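PDB 7K46: aspartate carbamoyltransferase from Leishmania major, which probably catalyses the transfer of a carbamoyl group from carbamoyl phosphate to L-aspartate, the committed step of pyrimidine biosynthesis. Local coordinates for residues A[3-15]-A[25-39]. Sequence-based numbering, arbitrary orientation.
Sequences TFNPVASLKGQSV and DIDALIQLALDMKTH
Phe4 drives its ring edge at the face of His39, a T-shaped pair that fastens the extended N-terminal arm of the chain to helix 23-41 of the carbamoyl-phosphate domain. The evidence is an interplanar angle of 79° with centroids 5.1 Å apart. Phe4 CZ stands 3.5 Å from His39 CG, offset toward the rim of the imidazole. With CG swung opposite the backbone N, the imidazole of His39 is carried to the Phe4 side, while NE2 bonds to Thr45 O and so restrains the ring's rotation. A second approach comes over one Phe4 face: Met36 CG sits 4.0 Å from the ring centroid, 12° off the normal, a CH-pi contact, and the extended side chain carries SD farther out above the same ring as a longer Met-aromatic contact. Phe323 and Ile46 also touch the Phe4 side chain, and through Phe323 the C-terminal helix 309-326 shares in the packing.

One helical turn before Met36, Leu32 bridges Phe4 and Val7: CD1 meets Phe4 CB and CD2 meets Val7 CG2. Val7 is the buried residue at the middle of the contact; its CG2 lies 3.8 Å from both Ala28 CB and Leu29 CD2, and its backbone N is held by Ser324 OG. Leu10 and Leu29 then touch methyl to methyl.

The solvent side is looser. Asn5 and Pro6 offer Leu32 little beyond backbone atoms, and the exposed Ser9 is joined to the helix by a single polar link to Asp25, whose other carboxylate oxygen, OD2, accepts a bond from Ser22 N. Ser9 OG donates to Asp25 OD1 across 2.8 Å, approaching from above the carboxylate, 63° out of its plane.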
loop_
_atom_site.group_PDB
_atom_site.type_symbol
_atom_site.label_atom_id
_atom_site.label_comp_id
_atom_site.label_asym_id
_atom_site.label_seq_id
_atom_site.Cartn_x
_atom_site.Cartn_y
_atom_site.Cartn_z
ATOM N N THR A 3 -0.986 -25.633 -15.706
ATOM C CA THR A 3 -0.063 -24.717 -16.367
ATOM C C THR A 3 -0.781 -23.940 -17.484
ATOM O O THR A 3 -1.777 -24.411 -18.042
ATOM C CB THR A 3 1.168 -25.473 -16.937
ATOM O OG1 THR A 3 2.287 -24.580 -17.029
ATOM C CG2 THR A 3 0.871 -26.068 -18.316
ATOM N N PHE A 4 -0.290 -22.739 -17.785
ATOM C CA PHE A 4 -0.883 -21.875 -18.797
ATOM C C PHE A 4 0.155 -21.533 -19.858
ATOM O O PHE A 4 1.351 -21.417 -19.569
ATOM C CB PHE A 4 -1.427 -20.576 -18.180
ATOM C CG PHE A 4 -2.489 -20.794 -17.141
ATOM C CD1 PHE A 4 -3.786 -21.101 -17.514
ATOM C CD2 PHE A 4 -2.192 -20.677 -15.792
ATOM C CE1 PHE A 4 -4.773 -21.306 -16.564
ATOM C CE2 PHE A 4 -3.169 -20.881 -14.838
ATOM C CZ PHE A 4 -4.469 -21.194 -15.229
ATOM N N ASN A 5 -0.308 -21.359 -21.095
ATOM C CA ASN A 5 0.591 -20.963 -22.171
ATOM C C ASN A 5 0.513 -19.459 -22.369
ATOM O O ASN A 5 -0.569 -18.935 -22.688
ATOM C CB ASN A 5 0.249 -21.690 -23.465
ATOM C CG ASN A 5 0.430 -23.195 -23.343
ATOM O OD1 ASN A 5 1.543 -23.683 -23.122
ATOM N ND2 ASN A 5 -0.667 -23.937 -23.470
ATOM N N PRO A 6 1.609 -18.731 -22.186
ATOM C CA PRO A 6 1.558 -17.278 -22.377
ATOM C C PRO A 6 1.334 -16.924 -23.842
ATOM O O PRO A 6 1.656 -17.697 -24.748
ATOM C CB PRO A 6 2.938 -16.820 -21.895
ATOM C CG PRO A 6 3.822 -17.989 -22.168
ATOM C CD PRO A 6 2.977 -19.208 -21.920
ATOM N N VAL A 7 0.736 -15.755 -24.070
ATOM C CA VAL A 7 0.619 -15.214 -25.427
ATOM C C VAL A 7 1.996 -14.667 -25.796
ATOM O O VAL A 7 2.408 -13.604 -25.324
ATOM C CB VAL A 7 -0.472 -14.146 -25.540
ATOM C CG1 VAL A 7 -0.604 -13.670 -27.005
ATOM C CG2 VAL A 7 -1.811 -14.699 -25.032
ATOM N N ALA A 8 2.718 -15.407 -26.641
ATOM C CA ALA A 8 4.147 -15.165 -26.813
ATOM C C ALA A 8 4.448 -13.778 -27.372
ATOM O O ALA A 8 5.501 -13.209 -27.071
ATOM C CB ALA A 8 4.754 -16.246 -27.708
ATOM N N SER A 9 3.546 -13.210 -28.178
ATOM C CA SER A 9 3.839 -11.912 -28.783
ATOM C C SER A 9 3.945 -10.797 -27.750
ATOM O O SER A 9 4.525 -9.747 -28.051
ATOM C CB SER A 9 2.772 -11.546 -29.813
ATOM O OG SER A 9 1.500 -11.465 -29.199
ATOM N N LEU A 10 3.401 -10.989 -26.549
ATOM C CA LEU A 10 3.502 -9.969 -25.511
ATOM C C LEU A 10 4.774 -10.056 -24.676
ATOM O O LEU A 10 5.002 -9.167 -23.851
ATOM C CB LEU A 10 2.298 -10.035 -24.559
ATOM C CG LEU A 10 0.991 -9.393 -25.054
ATOM C CD1 LEU A 10 0.321 -10.244 -26.121
ATOM C CD2 LEU A 10 0.029 -9.133 -23.910
ATOM N N LYS A 11 5.595 -11.087 -24.850
ATOM C CA LYS A 11 6.710 -11.306 -23.933
ATOM C C LYS A 11 7.649 -10.102 -23.915
ATOM O O LYS A 11 8.177 -9.698 -24.956
ATOM C CB LYS A 11 7.477 -12.570 -24.323
ATOM C CG LYS A 11 8.656 -12.871 -23.390
ATOM C CD LYS A 11 9.503 -14.038 -23.891
ATOM C CE LYS A 11 10.643 -14.336 -22.914
ATOM N NZ LYS A 11 11.497 -15.474 -23.362
ATOM N N GLY A 12 7.833 -9.522 -22.727
ATOM C CA GLY A 12 8.743 -8.411 -22.538
ATOM C C GLY A 12 8.346 -7.120 -23.219
ATOM O O GLY A 12 9.184 -6.231 -23.355
ATOM N N GLN A 13 7.088 -6.980 -23.624
ATOM C CA GLN A 13 6.613 -5.835 -24.388
ATOM C C GLN A 13 5.761 -4.903 -23.536
ATOM O O GLN A 13 4.873 -5.350 -22.797
ATOM C CB GLN A 13 5.787 -6.288 -25.594
ATOM C CG GLN A 13 6.623 -6.960 -26.660
ATOM C CD GLN A 13 7.757 -6.076 -27.126
ATOM O OE1 GLN A 13 7.530 -4.976 -27.627
ATOM N NE2 GLN A 13 8.986 -6.544 -26.955
ATOM N N SER A 14 6.023 -3.602 -23.658
ATOM C CA SER A 14 5.102 -2.610 -23.117
ATOM C C SER A 14 3.770 -2.694 -23.852
ATOM O O SER A 14 3.710 -3.033 -25.036
ATOM C CB SER A 14 5.681 -1.195 -23.259
ATOM O OG SER A 14 6.807 -0.990 -22.417
ATOM N N VAL A 15 2.694 -2.393 -23.136
ATOM C CA VAL A 15 1.342 -2.428 -23.685
ATOM C C VAL A 15 0.834 -0.992 -23.665
ATOM O O VAL A 15 0.367 -0.487 -22.632
ATOM C CB VAL A 15 0.430 -3.380 -22.906
ATOM C CG1 VAL A 15 -1.001 -3.302 -23.443
ATOM C CG2 VAL A 15 0.964 -4.813 -23.021
ATOM N N ASP A 25 -3.880 -12.288 -31.528
ATOM C CA ASP A 25 -3.457 -11.938 -30.166
ATOM C C ASP A 25 -4.661 -11.802 -29.242
ATOM O O ASP A 25 -4.640 -12.254 -28.089
ATOM C CB ASP A 25 -2.689 -10.609 -30.136
ATOM C CG ASP A 25 -1.339 -10.645 -30.848
ATOM O OD1 ASP A 25 -0.660 -11.703 -30.899
ATOM O OD2 ASP A 25 -0.944 -9.553 -31.327
ATOM N N ILE A 26 -5.700 -11.116 -29.716
ATOM C CA ILE A 26 -6.885 -10.884 -28.895
ATOM C C ILE A 26 -7.589 -12.200 -28.590
ATOM O O ILE A 26 -7.968 -12.463 -27.437
ATOM C CB ILE A 26 -7.819 -9.875 -29.588
ATOM C CG1 ILE A 26 -7.123 -8.507 -29.696
ATOM C CG2 ILE A 26 -9.154 -9.762 -28.840
ATOM C CD1 ILE A 26 -7.863 -7.507 -30.573
ATOM N N ASP A 27 -7.771 -13.046 -29.614
ATOM C CA ASP A 27 -8.322 -14.386 -29.400
ATOM C C ASP A 27 -7.538 -15.125 -28.322
ATOM O O ASP A 27 -8.116 -15.757 -27.431
ATOM C CB ASP A 27 -8.282 -15.221 -30.690
ATOM C CG ASP A 27 -9.202 -14.705 -31.783
ATOM O OD1 ASP A 27 -10.166 -13.976 -31.489
ATOM O OD2 ASP A 27 -8.957 -15.067 -32.955
ATOM N N ALA A 28 -6.207 -15.070 -28.411
ATOM C CA ALA A 28 -5.372 -15.818 -27.478
ATOM C C ALA A 28 -5.479 -15.247 -26.072
ATOM O O ALA A 28 -5.518 -16.001 -25.094
ATOM C CB ALA A 28 -3.921 -15.817 -27.958
ATOM N N LEU A 29 -5.530 -13.916 -25.950
ATOM C CA LEU A 29 -5.685 -13.304 -24.632
ATOM C C LEU A 29 -7.049 -13.624 -24.037
ATOM O O LEU A 29 -7.176 -13.846 -22.823
ATOM C CB LEU A 29 -5.481 -11.789 -24.724
ATOM C CG LEU A 29 -4.054 -11.271 -24.899
ATOM C CD1 LEU A 29 -4.034 -9.784 -25.255
ATOM C CD2 LEU A 29 -3.232 -11.507 -23.620
ATOM N N ILE A 30 -8.089 -13.644 -24.869
ATOM C CA ILE A 30 -9.408 -14.015 -24.375
ATOM C C ILE A 30 -9.386 -15.433 -23.808
ATOM O O ILE A 30 -9.890 -15.685 -22.707
ATOM C CB ILE A 30 -10.459 -13.864 -25.490
ATOM C CG1 ILE A 30 -10.761 -12.385 -25.728
ATOM C CG2 ILE A 30 -11.731 -14.626 -25.128
ATOM C CD1 ILE A 30 -11.659 -12.144 -26.947
ATOM N N GLN A 31 -8.820 -16.384 -24.562
ATOM C CA GLN A 31 -8.808 -17.771 -24.096
ATOM C C GLN A 31 -7.987 -17.921 -22.817
ATOM O O GLN A 31 -8.369 -18.668 -21.908
ATOM C CB GLN A 31 -8.265 -18.697 -25.189
ATOM C CG GLN A 31 -8.462 -20.181 -24.885
ATOM C CD GLN A 31 -9.930 -20.546 -24.736
ATOM O OE1 GLN A 31 -10.722 -20.362 -25.662
ATOM N NE2 GLN A 31 -10.305 -21.044 -23.559
ATOM N N LEU A 32 -6.857 -17.217 -22.730
ATOM C CA LEU A 32 -6.018 -17.306 -21.537
ATOM C C LEU A 32 -6.731 -16.720 -20.325
ATOM O O LEU A 32 -6.682 -17.295 -19.233
ATOM C CB LEU A 32 -4.676 -16.599 -21.783
ATOM C CG LEU A 32 -3.654 -16.526 -20.633
ATOM C CD1 LEU A 32 -3.349 -17.919 -20.109
ATOM C CD2 LEU A 32 -2.359 -15.823 -21.093
ATOM N N ALA A 33 -7.418 -15.585 -20.502
ATOM C CA ALA A 33 -8.156 -14.992 -19.392
ATOM C C ALA A 33 -9.255 -15.927 -18.907
ATOM O O ALA A 33 -9.443 -16.107 -17.697
ATOM C CB ALA A 33 -8.742 -13.638 -19.810
ATOM N N LEU A 34 -9.977 -16.554 -19.836
ATOM C CA LEU A 34 -11.037 -17.475 -19.438
ATOM C C LEU A 34 -10.467 -18.713 -18.758
ATOM O O LEU A 34 -11.054 -19.217 -17.793
ATOM C CB LEU A 34 -11.874 -17.867 -20.656
ATOM C CG LEU A 34 -12.703 -16.732 -21.267
ATOM C CD1 LEU A 34 -13.461 -17.226 -22.515
ATOM C CD2 LEU A 34 -13.668 -16.153 -20.246
ATOM N N ASP A 35 -9.329 -19.220 -19.247
ATOM C CA ASP A 35 -8.708 -20.382 -18.613
ATOM C C ASP A 35 -8.264 -20.054 -17.191
ATOM O O ASP A 35 -8.440 -20.864 -16.271
ATOM C CB ASP A 35 -7.530 -20.878 -19.456
ATOM C CG ASP A 35 -7.973 -21.496 -20.783
ATOM O OD1 ASP A 35 -9.180 -21.754 -20.952
ATOM O OD2 ASP A 35 -7.114 -21.730 -21.659
ATOM N N MET A 36 -7.713 -18.857 -16.987
ATOM C CA MET A 36 -7.364 -18.427 -15.638
ATOM C C MET A 36 -8.603 -18.237 -14.773
ATOM O O MET A 36 -8.583 -18.567 -13.581
ATOM C CB MET A 36 -6.552 -17.134 -15.692
ATOM C CG MET A 36 -5.161 -17.357 -16.230
ATOM S SD MET A 36 -4.277 -15.804 -16.337
ATOM C CE MET A 36 -2.628 -16.423 -16.647
ATOM N N LYS A 37 -9.684 -17.694 -15.349
ATOM C CA LYS A 37 -10.925 -17.546 -14.589
ATOM C C LYS A 37 -11.397 -18.890 -14.048
ATOM O O LYS A 37 -11.714 -19.016 -12.861
ATOM C CB LYS A 37 -12.007 -16.898 -15.458
ATOM C CG LYS A 37 -13.364 -16.691 -14.770
ATOM C CD LYS A 37 -14.332 -15.997 -15.736
ATOM C CE LYS A 37 -15.670 -15.634 -15.094
ATOM N NZ LYS A 37 -16.409 -16.820 -14.610
ATOM N N THR A 38 -11.428 -19.917 -14.896
ATOM C CA THR A 38 -11.856 -21.232 -14.424
ATOM C C THR A 38 -10.957 -21.727 -13.298
ATOM O O THR A 38 -11.440 -22.197 -12.257
ATOM C CB THR A 38 -11.854 -22.228 -15.578
ATOM O OG1 THR A 38 -12.736 -21.759 -16.607
ATOM C CG2 THR A 38 -12.300 -23.598 -15.099
ATOM N N HIS A 39 -9.642 -21.622 -13.501
ATOM C CA HIS A 39 -8.643 -22.043 -12.517
ATOM C C HIS A 39 -8.841 -21.329 -11.184
ATOM O O HIS A 39 -8.988 -21.968 -10.135
ATOM C CB HIS A 39 -7.256 -21.748 -13.101
ATOM C CG HIS A 39 -6.098 -22.209 -12.267
ATOM N ND1 HIS A 39 -5.557 -23.472 -12.379
ATOM C CD2 HIS A 39 -5.331 -21.549 -11.366
ATOM C CE1 HIS A 39 -4.529 -23.585 -11.556
ATOM N NE2 HIS A 39 -4.367 -22.431 -10.930
#